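Long-range contacts in Two-component response regulator (Geobacillus stearothermophilus, PDB 6SWI), which probably binds DNA through its helix-turn-helix domain to control transcription of arabinan-utilization genes as the output part of a response regulator: residues A[2-7]-A[40-45]; A[58-63]-A[81-86]; A[65-70]-A[102-107]. One frame throughout, in Å; residues are numbered along the deposited sequence. Where two conformers were deposited one is given.

Overall arrangement
Three contacts lie along an all-helical DNA-binding domain, consistent with the AraC type, in which the long helix 51-69 is the linking helix. Interaction 1 comes first in the chain and sets the start of helix 5-17 against helix 36-47; its centre is about 23 Å from that of interaction 2 and about 33 Å from that of interaction 3, on the opposite side of the chain's centre from the latter. Interactions 2 and 3, with centres about 13 Å apart, both use helix 51-69, and their segments alternate along the sequence. The long helix receives the turn after helix 74-80 and, at its C-terminal end, helix 101-108, so both are probably held in fixed relation to it, while interaction 1 ties down the N-terminal helix separately.

Interaction 1: A[2-7]-A[40-45]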
loop_
_atom_site.group_PDB
_atom_site.type_symbol
_atom_site.label_atom_id
_atom_site.label_comp_id
_atom_site.label_asym_id
_atom_site.label_seq_id
_atom_site.Cartn_x
_atom_site.Cartn_y
_atom_site.Cartn_z
ATOM N N ARG A 2 -8.143 -5.760 -19.227
ATOM C CA ARG A 2 -8.510 -7.048 -19.804
ATOM C C ARG A 2 -8.225 -8.193 -18.838
ATOM O O ARG A 2 -7.961 -9.320 -19.261
ATOM C CB ARG A 2 -7.811 -7.276 -21.144
ATOM C CG ARG A 2 -8.290 -6.359 -22.254
ATOM N N LEU A 3 -8.263 -7.915 -17.539
ATOM C CA LEU A 3 -8.088 -8.959 -16.541
ATOM C C LEU A 3 -9.307 -9.875 -16.519
ATOM O O LEU A 3 -10.444 -9.439 -16.727
ATOM C CB LEU A 3 -7.921 -8.330 -15.158
ATOM C CG LEU A 3 -6.708 -7.433 -14.916
ATOM C CD1 LEU A 3 -6.782 -6.842 -13.520
ATOM C CD2 LEU A 3 -5.417 -8.215 -15.096
ATOM N N SER A 4 -9.059 -11.167 -16.271
ATOM C CA SER A 4 -10.145 -12.117 -16.104
ATOM C C SER A 4 -11.012 -11.713 -14.913
ATOM O O SER A 4 -10.548 -11.029 -13.997
ATOM C CB SER A 4 -9.592 -13.520 -15.872
ATOM O OG SER A 4 -9.037 -13.637 -14.577
ATOM N N PRO A 5 -12.284 -12.126 -14.909
ATOM C CA PRO A 5 -13.175 -11.735 -13.802
ATOM C C PRO A 5 -12.633 -12.006 -12.405
ATOM O O PRO A 5 -12.771 -11.149 -11.526
ATOM C CB PRO A 5 -14.462 -12.514 -14.106
ATOM C CG PRO A 5 -14.467 -12.623 -15.606
ATOM C CD PRO A 5 -13.023 -12.779 -16.011
ATOM N N ILE A 6 -12.004 -13.158 -12.172
ATOM C CA ILE A 6 -11.553 -13.480 -10.822
ATOM C C ILE A 6 -10.412 -12.564 -10.395
ATOM O O ILE A 6 -10.346 -12.131 -9.235
ATOM C CB ILE A 6 -11.188 -14.971 -10.700
ATOM C CG1 ILE A 6 -10.908 -15.332 -9.239
ATOM C CG2 ILE A 6 -9.993 -15.318 -11.582
ATOM C CD1 ILE A 6 -10.496 -16.772 -9.027
ATOM N N VAL A 7 -9.498 -12.250 -11.316
ATOM C CA VAL A 7 -8.370 -11.391 -10.973
ATOM C C VAL A 7 -8.837 -9.956 -10.797
ATOM O O VAL A 7 -8.399 -9.254 -9.880
ATOM C CB VAL A 7 -7.239 -11.523 -12.008
ATOM C CG1 VAL A 7 -6.111 -10.558 -11.688
ATOM C CG2 VAL A 7 -6.725 -12.955 -12.042
ATOM N N SER A 40 -4.012 -17.623 -6.354
ATOM C CA SER A 40 -2.610 -17.217 -6.359
ATOM C C SER A 40 -2.023 -17.331 -7.751
ATOM O O SER A 40 -1.317 -16.427 -8.219
ATOM C CB SER A 40 -1.825 -18.106 -5.397
ATOM O OG SER A 40 -0.470 -17.699 -5.287
ATOM N N ARG A 41 -2.295 -18.449 -8.427
ATOM C CA ARG A 41 -1.743 -18.668 -9.754
ATOM C C ARG A 41 -2.287 -17.665 -10.749
ATOM O O ARG A 41 -1.544 -17.167 -11.605
ATOM C CB ARG A 41 -2.089 -20.068 -10.238
ATOM C CG ARG A 41 -1.336 -21.160 -9.538
ATOM C CD ARG A 41 -1.639 -22.510 -10.176
ATOM N NE ARG A 41 -1.399 -22.446 -11.614
ATOM C CZ ARG A 41 -2.348 -22.325 -12.535
ATOM N NH1 ARG A 41 -3.626 -22.289 -12.182
ATOM N NH2 ARG A 41 -2.015 -22.236 -13.813
ATOM N N MET A 42 -3.584 -17.367 -10.675
ATOM C CA MET A 42 -4.170 -16.480 -11.670
ATOM C C MET A 42 -3.706 -15.045 -11.471
ATOM O O MET A 42 -3.454 -14.334 -12.449
ATOM C CB MET A 42 -5.687 -16.566 -11.633
ATOM C CG MET A 42 -6.171 -17.941 -12.023
ATOM S SD MET A 42 -5.900 -18.324 -13.733
ATOM C CE MET A 42 -7.285 -17.423 -14.378
ATOM N N ILE A 43 -3.569 -14.602 -10.215
ATOM C CA ILE A 43 -3.011 -13.278 -9.961
ATOM C C ILE A 43 -1.608 -13.177 -10.543
ATOM O O ILE A 43 -1.272 -12.213 -11.242
ATOM C CB ILE A 43 -3.043 -12.966 -8.455
ATOM C CG1 ILE A 43 -4.492 -12.789 -7.996
ATOM C CG2 ILE A 43 -2.176 -11.743 -8.125
ATOM C CD1 ILE A 43 -4.642 -12.606 -6.502
ATOM N N LYS A 44 -0.770 -14.178 -10.277
ATOM C CA LYS A 44 0.598 -14.137 -10.770
ATOM C C LYS A 44 0.627 -14.175 -12.289
ATOM O O LYS A 44 1.407 -13.456 -12.919
ATOM C CB LYS A 44 1.395 -15.294 -10.165
ATOM C CG LYS A 44 2.825 -15.422 -10.674
ATOM C CD LYS A 44 3.634 -14.182 -10.319
ATOM C CE LYS A 44 5.132 -14.446 -10.378
ATOM N NZ LYS A 44 5.514 -15.700 -9.670
ATOM N N GLN A 45 -0.236 -14.984 -12.896
ATOM C CA GLN A 45 -0.216 -15.125 -14.344
ATOM C C GLN A 45 -0.650 -13.846 -15.039
ATOM O O GLN A 45 -0.083 -13.469 -16.068
ATOM C CB GLN A 45 -1.128 -16.278 -14.746
ATOM C CG GLN A 45 -1.230 -16.488 -16.242
ATOM C CD GLN A 45 -2.391 -17.380 -16.614
ATOM O OE1 GLN A 45 -2.415 -18.560 -16.267
ATOM N NE2 GLN A 45 -3.365 -16.821 -17.321
#
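Val-7, in the first turn of helix 5-17, packs against Met-42 of helix 36-47, and this apolar pairing carries the contact. The CG2 branch of Val-7 touches Met-42 CB at 3.8 Å. Val-7 CG2 also rests on the helix backbone, 3.6 Å from Met-42 O and 4.0 Å from Ile-43 N, so the valine meets main chain as well as side chain. The nearest CA atoms, those of Val-7 and Ile-43, are 5.8 Å apart. The second apolar touch is looser. Met-42 bends at both chi2 (-69°) and chi3 (-79°), and in the conformer given for Ile-6 its CG2 lies 4.4 Å from Met-42 CE; Ile-6 also packs on Tyr-38 and Leu-32.

One polar group takes part. Ser-4, the N-cap residue of helix 5-17, has OG 4.2 Å from Met-42 CE in the conformer given, a plain van der Waals approach, while its hydrogen bond goes to Glu-46 OE2, one turn further along helix 36-47.

The contact joins the N-terminal helix to helix 36-47, which lies within the helix-turn-helix range. Its chemistry is mainly van der Waals, a modest 174 Å² patch of branched carbons and a bent thioether, with the directional polar tie supplied next door by Ser-4 and Glu-46.

Interaction 2: A[58-63]-A[81-86]; sequences IRMEKA and VGYDTQ
Val-81, the residue at which the chain leaves helix 74-80, packs its side chain onto helix 51-69. CG1 of Val-81 lies 3.5 Å from Arg-59 O and also meets Lys-62 CG and Ala-63 N, while both methyls approach Ala-63 CB. The second apolar group is Met-60 with Tyr-83. Beyond the bends at chi2 and chi3 (106°) of the methionine, Met-60 CE sits 3.4 Å from Tyr-83 CE1, the two side chains crossing at about a right angle.

Polar contacts gather round Arg-59. Its chain runs extended from CG to NE past the Val-81 carbonyl, with Arg-59 CD 3.0 Å from Val-81 O; NE is near the same oxygen but poorly angled for a bond, and instead donates to Phe-18 O. Gly-82 O lies over one guanidinium face, offset toward the rim. In the guanidinium plane, a water accepts from Arg-59 NH1 at 2.8 Å and is hydrogen-bonded to Tyr-83 OH at 2.9 Å.

Gly-82, with positive phi (91°), is the C-prime residue of the Schellman motif ending helix 74-80; a side chain there would run into Arg-59 NH2. Apolar packing around Val-81 and a water-bridged polar margin together seat the loop between helices 74-80 and 86-97 on helix 51-69, within the helix-turn-helix range.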
loop_
_atom_site.group_PDB
_atom_site.type_symbol
_atom_site.label_atom_id
_atom_site.label_comp_id
_atom_site.label_asym_id
_atom_site.label_seq_id
_atom_site.Cartn_x
_atom_site.Cartn_y
_atom_site.Cartn_z
ATOM N N ILE A 58 0.386 -1.689 -3.008
ATOM C CA ILE A 58 -0.742 -0.785 -2.792
ATOM C C ILE A 58 -0.620 -0.100 -1.441
ATOM O O ILE A 58 -0.838 1.114 -1.315
ATOM C CB ILE A 58 -2.068 -1.556 -2.919
ATOM C CG1 ILE A 58 -2.309 -1.959 -4.368
ATOM C CG2 ILE A 58 -3.216 -0.726 -2.376
ATOM C CD1 ILE A 58 -3.387 -3.016 -4.535
ATOM N N ARG A 59 -0.258 -0.869 -0.412
ATOM C CA ARG A 59 -0.104 -0.300 0.922
ATOM C C ARG A 59 0.991 0.753 0.970
ATOM O O ARG A 59 0.811 1.812 1.582
ATOM C CB ARG A 59 0.196 -1.413 1.916
ATOM C CG ARG A 59 -0.991 -2.294 2.171
ATOM C CD ARG A 59 -0.622 -3.504 2.990
ATOM N NE ARG A 59 -1.812 -4.086 3.583
ATOM C CZ ARG A 59 -1.862 -5.254 4.206
ATOM N NH1 ARG A 59 -0.782 -6.014 4.295
ATOM N NH2 ARG A 59 -3.008 -5.654 4.734
ATOM N N MET A 60 2.144 0.471 0.364
ATOM C CA MET A 60 3.259 1.407 0.466
ATOM C C MET A 60 2.997 2.666 -0.345
ATOM O O MET A 60 3.400 3.765 0.059
ATOM C CB MET A 60 4.561 0.715 0.053
ATOM C CG MET A 60 4.965 -0.451 0.970
ATOM S SD MET A 60 5.167 0.019 2.713
ATOM C CE MET A 60 3.706 -0.678 3.455
ATOM N N GLU A 61 2.302 2.538 -1.475
ATOM C CA GLU A 61 1.955 3.737 -2.224
ATOM C C GLU A 61 0.935 4.598 -1.477
ATOM O O GLU A 61 1.030 5.830 -1.497
ATOM C CB GLU A 61 1.531 3.387 -3.645
ATOM C CG GLU A 61 2.648 2.662 -4.408
ATOM C CD GLU A 61 3.604 3.603 -5.134
ATOM O OE1 GLU A 61 4.069 4.585 -4.512
ATOM O OE2 GLU A 61 3.914 3.342 -6.316
ATOM N N LYS A 62 -0.026 3.978 -0.783
ATOM C CA LYS A 62 -0.929 4.762 0.061
ATOM C C LYS A 62 -0.168 5.420 1.204
ATOM O O LYS A 62 -0.425 6.579 1.551
ATOM C CB LYS A 62 -2.049 3.890 0.622
ATOM C CG LYS A 62 -3.017 4.653 1.507
ATOM C CD LYS A 62 -3.755 5.702 0.694
ATOM C CE LYS A 62 -4.819 6.368 1.512
ATOM N NZ LYS A 62 -5.664 7.268 0.673
ATOM N N ALA A 63 0.775 4.689 1.797
ATOM C CA ALA A 63 1.570 5.265 2.875
ATOM C C ALA A 63 2.356 6.467 2.384
ATOM O O ALA A 63 2.448 7.484 3.077
ATOM C CB ALA A 63 2.522 4.217 3.447
ATOM N N VAL A 81 -2.493 1.511 6.657
ATOM C CA VAL A 81 -2.132 0.694 5.511
ATOM C C VAL A 81 -1.941 -0.774 5.891
ATOM O O VAL A 81 -1.263 -1.516 5.182
ATOM C CB VAL A 81 -0.965 1.281 4.692
ATOM C CG1 VAL A 81 -1.270 2.715 4.311
ATOM C CG2 VAL A 81 0.371 1.205 5.426
ATOM N N GLY A 82 -2.554 -1.215 6.987
ATOM C CA GLY A 82 -2.661 -2.631 7.263
ATOM C C GLY A 82 -1.544 -3.223 8.084
ATOM O O GLY A 82 -1.384 -4.448 8.080
ATOM N N TYR A 83 -0.776 -2.404 8.798
ATOM C CA TYR A 83 0.257 -2.873 9.711
ATOM C C TYR A 83 -0.147 -2.499 11.128
ATOM O O TYR A 83 -0.348 -1.316 11.427
ATOM C CB TYR A 83 1.603 -2.238 9.370
ATOM C CG TYR A 83 2.176 -2.780 8.090
ATOM C CD1 TYR A 83 1.739 -2.314 6.859
ATOM C CD2 TYR A 83 3.136 -3.775 8.106
ATOM C CE1 TYR A 83 2.245 -2.823 5.685
ATOM C CE2 TYR A 83 3.648 -4.295 6.935
ATOM C CZ TYR A 83 3.197 -3.812 5.723
ATOM O OH TYR A 83 3.696 -4.311 4.543
ATOM N N ASP A 84 -0.228 -3.523 11.989
ATOM C CA ASP A 84 -0.584 -3.379 13.394
ATOM C C ASP A 84 0.498 -2.660 14.191
ATOM O O ASP A 84 0.209 -2.122 15.266
ATOM C CB ASP A 84 -0.827 -4.769 14.007
ATOM C CG ASP A 84 -1.983 -5.519 13.350
ATOM O OD1 ASP A 84 -2.996 -4.881 13.006
ATOM O OD2 ASP A 84 -1.888 -6.757 13.189
ATOM N N THR A 85 1.732 -2.642 13.696
ATOM C CA THR A 85 2.837 -2.014 14.403
ATOM C C THR A 85 3.772 -1.365 13.397
ATOM O O THR A 85 3.998 -1.895 12.301
ATOM C CB THR A 85 3.596 -2.986 15.322
ATOM O OG1 THR A 85 4.831 -2.380 15.723
ATOM C CG2 THR A 85 3.880 -4.307 14.623
ATOM N N GLN A 86 4.313 -0.215 13.784
ATOM C CA GLN A 86 5.290 0.425 12.923
ATOM C C GLN A 86 6.551 -0.413 12.773
ATOM O O GLN A 86 7.293 -0.228 11.803
ATOM C CB GLN A 86 5.577 1.848 13.391
ATOM C CG GLN A 86 6.260 1.992 14.707
ATOM C CD GLN A 86 6.489 3.457 15.018
ATOM O OE1 GLN A 86 6.684 4.268 14.109
ATOM N NE2 GLN A 86 6.439 3.811 16.297
HETATM O O HOH W 1 1.836 -5.992 3.185
#

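Interaction 3: A[65-70]-A[102-107]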
loop_
_atom_site.group_PDB
_atom_site.type_symbol
_atom_site.label_atom_id
_atom_site.label_comp_id
_atom_site.label_asym_id
_atom_site.label_seq_id
_atom_site.Cartn_x
_atom_site.Cartn_y
_atom_site.Cartn_z
ATOM N N GLU A 65 1.562 8.458 -0.021
ATOM C CA GLU A 65 0.603 9.547 -0.161
ATOM C C GLU A 65 0.326 10.209 1.183
ATOM O O GLU A 65 0.339 11.442 1.294
ATOM C CB GLU A 65 -0.683 8.999 -0.770
ATOM C CG GLU A 65 -1.812 9.983 -0.841
ATOM C CD GLU A 65 -3.084 9.307 -1.276
ATOM O OE1 GLU A 65 -3.995 9.165 -0.436
ATOM O OE2 GLU A 65 -3.156 8.904 -2.454
ATOM N N LEU A 66 0.071 9.404 2.218
ATOM C CA LEU A 66 -0.222 9.961 3.537
ATOM C C LEU A 66 0.980 10.689 4.119
ATOM O O LEU A 66 0.815 11.691 4.824
ATOM C CB LEU A 66 -0.683 8.854 4.484
ATOM C CG LEU A 66 -2.048 8.240 4.156
ATOM C CD1 LEU A 66 -2.263 6.992 4.983
ATOM C CD2 LEU A 66 -3.158 9.232 4.403
ATOM N N LEU A 67 2.192 10.214 3.843
ATOM C CA LEU A 67 3.379 10.886 4.353
ATOM C C LEU A 67 3.508 12.286 3.777
ATOM O O LEU A 67 3.980 13.198 4.462
ATOM C CB LEU A 67 4.635 10.078 4.019
ATOM C CG LEU A 67 4.832 8.816 4.871
ATOM C CD1 LEU A 67 5.873 7.910 4.259
ATOM C CD2 LEU A 67 5.237 9.177 6.291
ATOM N N LEU A 68 3.096 12.482 2.527
ATOM C CA LEU A 68 3.278 13.773 1.883
ATOM C C LEU A 68 2.081 14.693 2.039
ATOM O O LEU A 68 2.249 15.918 2.018
ATOM C CB LEU A 68 3.570 13.580 0.397
ATOM C CG LEU A 68 4.821 12.742 0.148
ATOM C CD1 LEU A 68 5.190 12.745 -1.329
ATOM C CD2 LEU A 68 6.005 13.189 1.014
ATOM N N SER A 69 0.879 14.149 2.192
ATOM C CA SER A 69 -0.334 14.953 2.182
ATOM C C SER A 69 -0.963 15.109 3.552
ATOM O O SER A 69 -2.028 15.713 3.660
ATOM C CB SER A 69 -1.356 14.354 1.219
ATOM O OG SER A 69 -1.813 13.123 1.732
ATOM N N THR A 70 -0.339 14.575 4.592
ATOM C CA THR A 70 -0.797 14.760 5.957
ATOM C C THR A 70 0.425 14.896 6.842
ATOM O O THR A 70 1.552 14.582 6.444
ATOM C CB THR A 70 -1.605 13.570 6.509
ATOM O OG1 THR A 70 -0.710 12.521 6.910
ATOM C CG2 THR A 70 -2.626 13.044 5.513
ATOM N N ASN A 102 10.640 8.488 7.483
ATOM C CA ASN A 102 10.996 9.855 7.843
ATOM C C ASN A 102 11.826 10.528 6.760
ATOM O O ASN A 102 11.633 11.714 6.478
ATOM C CB ASN A 102 11.719 9.889 9.187
ATOM C CG ASN A 102 10.757 9.977 10.345
ATOM O OD1 ASN A 102 9.991 10.937 10.461
ATOM N ND2 ASN A 102 10.785 8.972 11.210
ATOM N N GLN A 103 12.775 9.807 6.164
ATOM C CA GLN A 103 13.561 10.414 5.101
ATOM C C GLN A 103 12.734 10.632 3.841
ATOM O O GLN A 103 12.992 11.586 3.097
ATOM C CB GLN A 103 14.818 9.595 4.829
ATOM C CG GLN A 103 15.939 9.845 5.839
ATOM C CD GLN A 103 16.425 11.282 5.820
ATOM O OE1 GLN A 103 16.837 11.824 6.845
ATOM N NE2 GLN A 103 16.378 11.905 4.647
ATOM N N TYR A 104 11.742 9.777 3.588
ATOM C CA TYR A 104 10.809 10.024 2.491
ATOM C C TYR A 104 10.153 11.393 2.653
ATOM O O TYR A 104 10.107 12.198 1.713
ATOM C CB TYR A 104 9.766 8.895 2.446
ATOM C CG TYR A 104 8.914 8.915 1.199
ATOM C CD1 TYR A 104 9.333 8.274 0.038
ATOM C CD2 TYR A 104 7.688 9.560 1.184
ATOM C CE1 TYR A 104 8.559 8.288 -1.107
ATOM C CE2 TYR A 104 6.907 9.587 0.031
ATOM C CZ TYR A 104 7.354 8.951 -1.107
ATOM O OH TYR A 104 6.602 8.978 -2.263
ATOM N N ARG A 105 9.685 11.694 3.864
ATOM C CA ARG A 105 9.113 13.005 4.145
ATOM C C ARG A 105 10.138 14.119 4.002
ATOM O O ARG A 105 9.869 15.138 3.362
ATOM C CB ARG A 105 8.580 13.023 5.566
ATOM C CG ARG A 105 7.141 12.730 5.645
ATOM C CD ARG A 105 6.624 12.866 7.045
ATOM N NE ARG A 105 5.178 12.820 6.991
ATOM C CZ ARG A 105 4.399 12.419 7.979
ATOM N NH1 ARG A 105 4.922 11.988 9.124
ATOM N NH2 ARG A 105 3.092 12.427 7.798
ATOM N N ARG A 106 11.302 13.971 4.636
ATOM C CA ARG A 106 12.274 15.058 4.617
ATOM C C ARG A 106 12.656 15.437 3.192
ATOM O O ARG A 106 12.848 16.620 2.887
ATOM C CB ARG A 106 13.502 14.690 5.445
ATOM C CG ARG A 106 13.220 14.644 6.937
ATOM C CD ARG A 106 14.488 14.459 7.751
ATOM N NE ARG A 106 15.327 15.650 7.762
ATOM C CZ ARG A 106 15.199 16.642 8.637
ATOM N NH1 ARG A 106 14.259 16.586 9.568
ATOM N NH2 ARG A 106 16.007 17.692 8.576
ATOM N N THR A 107 12.748 14.454 2.299
ATOM C CA THR A 107 13.153 14.777 0.940
ATOM C C THR A 107 12.006 15.308 0.092
ATOM O O THR A 107 12.247 16.135 -0.798
ATOM C CB THR A 107 13.810 13.572 0.272
ATOM O OG1 THR A 107 12.925 12.445 0.322
ATOM C CG2 THR A 107 15.109 13.242 0.979
#
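Arg-105 of helix 101-108 reaches across to Leu-67 and Thr-70 at the C-terminal end of helix 51-69 in this helix-turn-helix domain, probably of the AraC type. The two helical segments cross at -44°, their axes 9.5 Å apart at closest approach, and the nearest CA atoms are those of Leu-67 and Arg-105.

From CB the arginine heads for Leu-67. Arg-105 CG lies 3.4 Å from Leu-67 O and also touches Leu-67 CB, and CD continues past the same carbonyl and approaches Leu-67 CD2. The chain is extended from CG to NE. Arg-105 NE donates to Leu-67 O in a nearly straight bond of 2.8 Å that uses a lone pair in the carbonyl plane. Leu-67 CD2 rests over the centre of one guanidinium face, 3.7 Å from Arg-105 CZ. At the tip, Arg-105 NH2 makes a weak bond of 3.0 Å to Thr-70 O. The same nitrogen also donates to Leu-72 O. The arginine thus gathers carbonyls at and just beyond the end of helix 51-69, where Thr-70 leaves helical geometry; its positive charge would probably be well placed against the negative pole of the helix. An alanine here would probably leave Leu-67 O without its side-chain donor and open a gap beside Leu-67 CD2.

Tyr-104 supplies the apolar half. Its CG, anti to the backbone N, lies on the side of helix 51-69, and the ring meets Leu-67 and Leu-68; CD2 touches Leu-67 CD1, and the Leu-68 and Tyr-104 side chains cross at about a right angle. The ring also packs edge-to-face with Phe-93, linking the contact to helix 86-97. Leu-68 presents its branch point as well as both methyls to one ring carbon, Leu-68 CG lying 3.8 Å from Tyr-104 CE2.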